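PDB 7M1O: putative ferredoxin from Hydrogenobacter thermophilus, which carries electrons through a single [4Fe-4S] cluster, serving as a low-molecular-weight ferredoxin in electron transport. Local coordinates for the iron/sulfur cluster site. Sequence-based numbering; all coordinates share one arbitrary frame.

The iron/sulfur cluster site. Residues 7, 12-19, 34, 62-63, 66-67. With SF4 (iron/sulfur cluster), chain B.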
ATOM      1  N   VAL A   7      -3.591  -1.874   2.796  1.00 25.29           N
ATOM      2  CA  VAL A   7      -4.311  -2.327   1.613  1.00 28.88           C
ATOM      3  C   VAL A   7      -5.583  -3.053   2.026  1.00 27.36           C
ATOM      4  O   VAL A   7      -5.555  -3.930   2.887  1.00 26.49           O
ATOM      5  CB  VAL A   7      -3.447  -3.262   0.739  1.00 34.35           C
ATOM      6  CG1 VAL A   7      -4.254  -3.813  -0.434  1.00 35.67           C
ATOM      7  CG2 VAL A   7      -2.217  -2.527   0.232  1.00 35.67           C
ATOM      8  N   CYS A  12      -9.142  -4.900  -3.685  1.00 26.14           N
ATOM      9  CA  CYS A  12      -7.978  -4.961  -4.566  1.00 25.66           C
ATOM     10  C   CYS A  12      -8.248  -5.837  -5.784  1.00 25.30           C
ATOM     11  O   CYS A  12      -8.787  -6.936  -5.660  1.00 24.58           O
ATOM     12  CB  CYS A  12      -6.761  -5.488  -3.809  1.00 24.57           C
ATOM     13  SG  CYS A  12      -5.313  -5.787  -4.854  1.00 21.58           S
ATOM     14  N   THR A  13      -7.860  -5.345  -6.957  1.00 26.86           N
ATOM     15  CA  THR A  13      -8.127  -6.040  -8.213  1.00 27.78           C
ATOM     16  C   THR A  13      -6.856  -6.640  -8.814  1.00 25.48           C
ATOM     17  O   THR A  13      -6.845  -7.048  -9.977  1.00 24.83           O
ATOM     18  CB  THR A  13      -8.776  -5.093  -9.235  1.00 27.03           C
ATOM     19  OG1 THR A  13      -7.923  -3.965  -9.459  1.00 27.26           O
ATOM     20  CG2 THR A  13     -10.127  -4.607  -8.723  1.00 27.30           C
ATOM     21  N   SER A  14      -5.795  -6.691  -8.014  1.00 24.01           N
ATOM     22  CA  SER A  14      -4.546  -7.346  -8.402  1.00 22.02           C
ATOM     23  C   SER A  14      -3.929  -6.731  -9.655  1.00 20.23           C
ATOM     24  O   SER A  14      -3.380  -7.441 -10.498  1.00 19.71           O
ATOM     25  CB  SER A  14      -4.786  -8.841  -8.626  1.00 21.93           C
ATOM     26  OG  SER A  14      -5.310  -9.449  -7.458  1.00 21.84           O
ATOM     27  N   CYS A  15      -4.010  -5.409  -9.765  1.00 19.21           N
ATOM     28  CA  CYS A  15      -3.504  -4.709 -10.940  1.00 18.50           C
ATOM     29  C   CYS A  15      -1.978  -4.577 -10.923  1.00 18.55           C
ATOM     30  O   CYS A  15      -1.373  -4.203 -11.928  1.00 19.71           O
ATOM     31  CB  CYS A  15      -4.145  -3.328 -11.038  1.00 18.86           C
ATOM     32  SG  CYS A  15      -3.320  -2.078 -10.053  1.00 19.65           S
ATOM     33  N   GLU A  16      -1.378  -4.869  -9.771  1.00 18.34           N
ATOM     34  CA  GLU A  16       0.078  -4.948  -9.599  1.00 19.72           C
ATOM     35  C   GLU A  16       0.789  -3.594  -9.558  1.00 18.47           C
ATOM     36  O   GLU A  16       2.016  -3.546  -9.488  1.00 17.41           O
ATOM     37  CB  GLU A  16       0.713  -5.805 -10.708  1.00 23.63           C
ATOM     38  CG  GLU A  16       0.029  -7.150 -10.945  1.00 27.38           C
ATOM     39  CD  GLU A  16       0.873  -8.117 -11.764  1.00 31.09           C
ATOM     40  OE1 GLU A  16       2.057  -7.817 -12.025  1.00 31.08           O
ATOM     41  OE2 GLU A  16       0.349  -9.185 -12.146  1.00 32.10           O
ATOM     42  N   LEU A  17       0.037  -2.498  -9.578  1.00 19.85           N
ATOM     43  CA  LEU A  17       0.656  -1.176  -9.652  1.00 19.71           C
ATOM     44  C   LEU A  17       1.475  -0.849  -8.409  1.00 17.75           C
ATOM     45  O   LEU A  17       2.637  -0.460  -8.514  1.00 16.82           O
ATOM     46  CB  LEU A  17      -0.403  -0.091  -9.860  1.00 22.29           C
ATOM     47  CG  LEU A  17       0.146   1.338  -9.963  1.00 24.43           C
ATOM     48  CD1 LEU A  17       1.060   1.489 -11.174  1.00 24.88           C
ATOM     49  CD2 LEU A  17      -0.989   2.348 -10.024  1.00 25.06           C
ATOM     50  N   CYS A  18       0.875  -1.006  -7.234  1.00 17.45           N
ATOM     51  CA  CYS A  18       1.510  -0.540  -6.003  1.00 18.74           C
ATOM     52  C   CYS A  18       2.798  -1.294  -5.680  1.00 20.87           C
ATOM     53  O   CYS A  18       3.797  -0.671  -5.310  1.00 19.83           O
ATOM     54  CB  CYS A  18       0.538  -0.645  -4.826  1.00 19.30           C
ATOM     55  SG  CYS A  18      -0.136  -2.289  -4.534  1.00 19.75           S
ATOM     56  N   TYR A  19       2.799  -2.619  -5.819  1.00 21.33           N
ATOM     57  CA  TYR A  19       3.982  -3.376  -5.421  1.00 19.87           C
ATOM     58  C   TYR A  19       5.002  -3.499  -6.548  1.00 20.26           C
ATOM     59  O   TYR A  19       6.125  -3.939  -6.319  1.00 20.22           O
ATOM     60  CB  TYR A  19       3.615  -4.765  -4.877  1.00 18.79           C
ATOM     61  CG  TYR A  19       2.673  -5.636  -5.683  1.00 18.28           C
ATOM     62  CD1 TYR A  19       1.369  -5.844  -5.255  1.00 18.97           C
ATOM     63  CD2 TYR A  19       3.101  -6.307  -6.822  1.00 19.25           C
ATOM     64  CE1 TYR A  19       0.508  -6.659  -5.953  1.00 19.84           C
ATOM     65  CE2 TYR A  19       2.240  -7.129  -7.533  1.00 19.61           C
ATOM     66  CZ  TYR A  19       0.945  -7.303  -7.087  1.00 20.63           C
ATOM     67  OH  TYR A  19       0.075  -8.114  -7.777  1.00 21.42           O
ATOM     68  N   ALA A  34      -2.501  -7.291  -3.222  1.00 23.88           N
ATOM     69  CA  ALA A  34      -1.408  -6.581  -2.573  1.00 24.91           C
ATOM     70  C   ALA A  34      -1.579  -6.545  -1.058  1.00 27.08           C
ATOM     71  O   ALA A  34      -2.690  -6.659  -0.541  1.00 25.92           O
ATOM     72  CB  ALA A  34      -1.307  -5.166  -3.118  1.00 23.85           C
ATOM     73  N   CYS A  62      -4.237   3.934  -7.367  1.00 18.24           N
ATOM     74  CA  CYS A  62      -4.887   2.637  -7.205  1.00 19.15           C
ATOM     75  C   CYS A  62      -6.279   2.676  -7.836  1.00 20.52           C
ATOM     76  O   CYS A  62      -7.113   3.493  -7.443  1.00 20.57           O
ATOM     77  CB  CYS A  62      -4.990   2.254  -5.730  1.00 18.68           C
ATOM     78  SG  CYS A  62      -5.965   0.755  -5.433  1.00 19.07           S
ATOM     79  N   PRO A  63      -6.536   1.796  -8.820  1.00 20.71           N
ATOM     80  CA  PRO A  63      -7.804   1.855  -9.558  1.00 20.09           C
ATOM     81  C   PRO A  63      -9.025   1.503  -8.713  1.00 20.14           C
ATOM     82  O   PRO A  63     -10.135   1.892  -9.068  1.00 19.22           O
ATOM     83  CB  PRO A  63      -7.604   0.820 -10.669  1.00 18.83           C
ATOM     84  CG  PRO A  63      -6.640  -0.150 -10.102  1.00 19.28           C
ATOM     85  CD  PRO A  63      -5.700   0.667  -9.268  1.00 19.70           C
ATOM     86  N   SER A  66      -8.214   0.822  -2.994  1.00 21.67           N
ATOM     87  CA  SER A  66      -7.965  -0.198  -1.980  1.00 25.57           C
ATOM     88  C   SER A  66      -6.897   0.241  -0.989  1.00 26.82           C
ATOM     89  O   SER A  66      -6.862  -0.230   0.148  1.00 29.74           O
ATOM     90  CB  SER A  66      -7.537  -1.511  -2.639  1.00 29.14           C
ATOM     91  OG  SER A  66      -8.513  -1.962  -3.559  1.00 31.78           O
ATOM     92  N   ILE A  67      -6.019   1.134  -1.429  1.00 23.84           N
ATOM     93  CA  ILE A  67      -4.941   1.616  -0.581  1.00 22.90           C
ATOM     94  C   ILE A  67      -5.422   2.783   0.267  1.00 21.78           C
ATOM     95  O   ILE A  67      -5.798   3.836  -0.252  1.00 20.45           O
ATOM     96  CB  ILE A  67      -3.718   2.048  -1.406  1.00 22.79           C
ATOM     97  CG1 ILE A  67      -3.265   0.892  -2.303  1.00 23.92           C
ATOM     98  CG2 ILE A  67      -2.587   2.492  -0.482  1.00 22.19           C
ATOM     99  CD1 ILE A  67      -2.105   1.221  -3.208  1.00 23.15           C
TER
HETATM  100 FE1  SF4 B 101      -4.501  -3.811  -5.641  1.00 19.94          FE
HETATM  101 FE2  SF4 B 101      -4.656  -1.083  -5.743  1.00 19.96          FE
HETATM  102 FE3  SF4 B 101      -3.556  -2.465  -7.824  1.00 20.69          FE
HETATM  103 FE4  SF4 B 101      -2.224  -2.317  -5.441  1.00 19.33          FE
HETATM  104  S1  SF4 B 101      -2.719  -0.590  -6.841  1.00 18.50           S
HETATM  105  S2  SF4 B 101      -2.528  -4.175  -6.726  1.00 20.24           S
HETATM  106  S3  SF4 B 101      -3.974  -2.348  -3.976  1.00 18.57           S
HETATM  107  S4  SF4 B 101      -5.719  -2.567  -7.109  1.00 19.52           S
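A cysteine-lined pocket near one end of the small ferredoxin fold holds the [4Fe-4S] cubane, the redox centre of the protein, and buries its surface completely. Cys12, Cys15 and Cys18, the CxxCxxC motif, come from the loop after strand 3-7 and the start of helix 17-21; Cys62 follows helix 52-61. Each iron takes one thiolate and three cluster sulfides in a near-tetrahedral shell: Cys12 on SF4 FE1, Cys62 on SF4 FE2, Cys15 on SF4 FE3 and Cys18 on SF4 FE4, with Cys18 SG 2.3 Å from SF4 FE4. The thiolates reach in by two routes. Cys12 and Cys62 extend SG anti to the backbone N (chi1 173° in both), whereas Cys15 and Cys18 hold it in the crowded position between N and the carbonyl carbon (chi1 84° and 57°).

Backbone N-H groups grip the thiolates, pointing almost directly at the sulfurs, and would be expected to stabilise their negative charge. Cys12 SG accepts hydrogen bonds from Ser14 N at 3.3 Å and, at a longer 3.6 Å, from Ala34 N. Leu17 N donates to Cys15 SG at 3.4 Å, and Ser66 N to Cys62 SG at 3.3 Å. Apolar groups pack around the sulfides: Val7 CG1 and Ile67 CG1 converge on SF4 S3, while Leu17 CB lies against SF4 S1. The Tyr19 ring turns its edge to Ala34 CB and brings CE1 to 4.0 Å from the cluster sulfide SF4 S2.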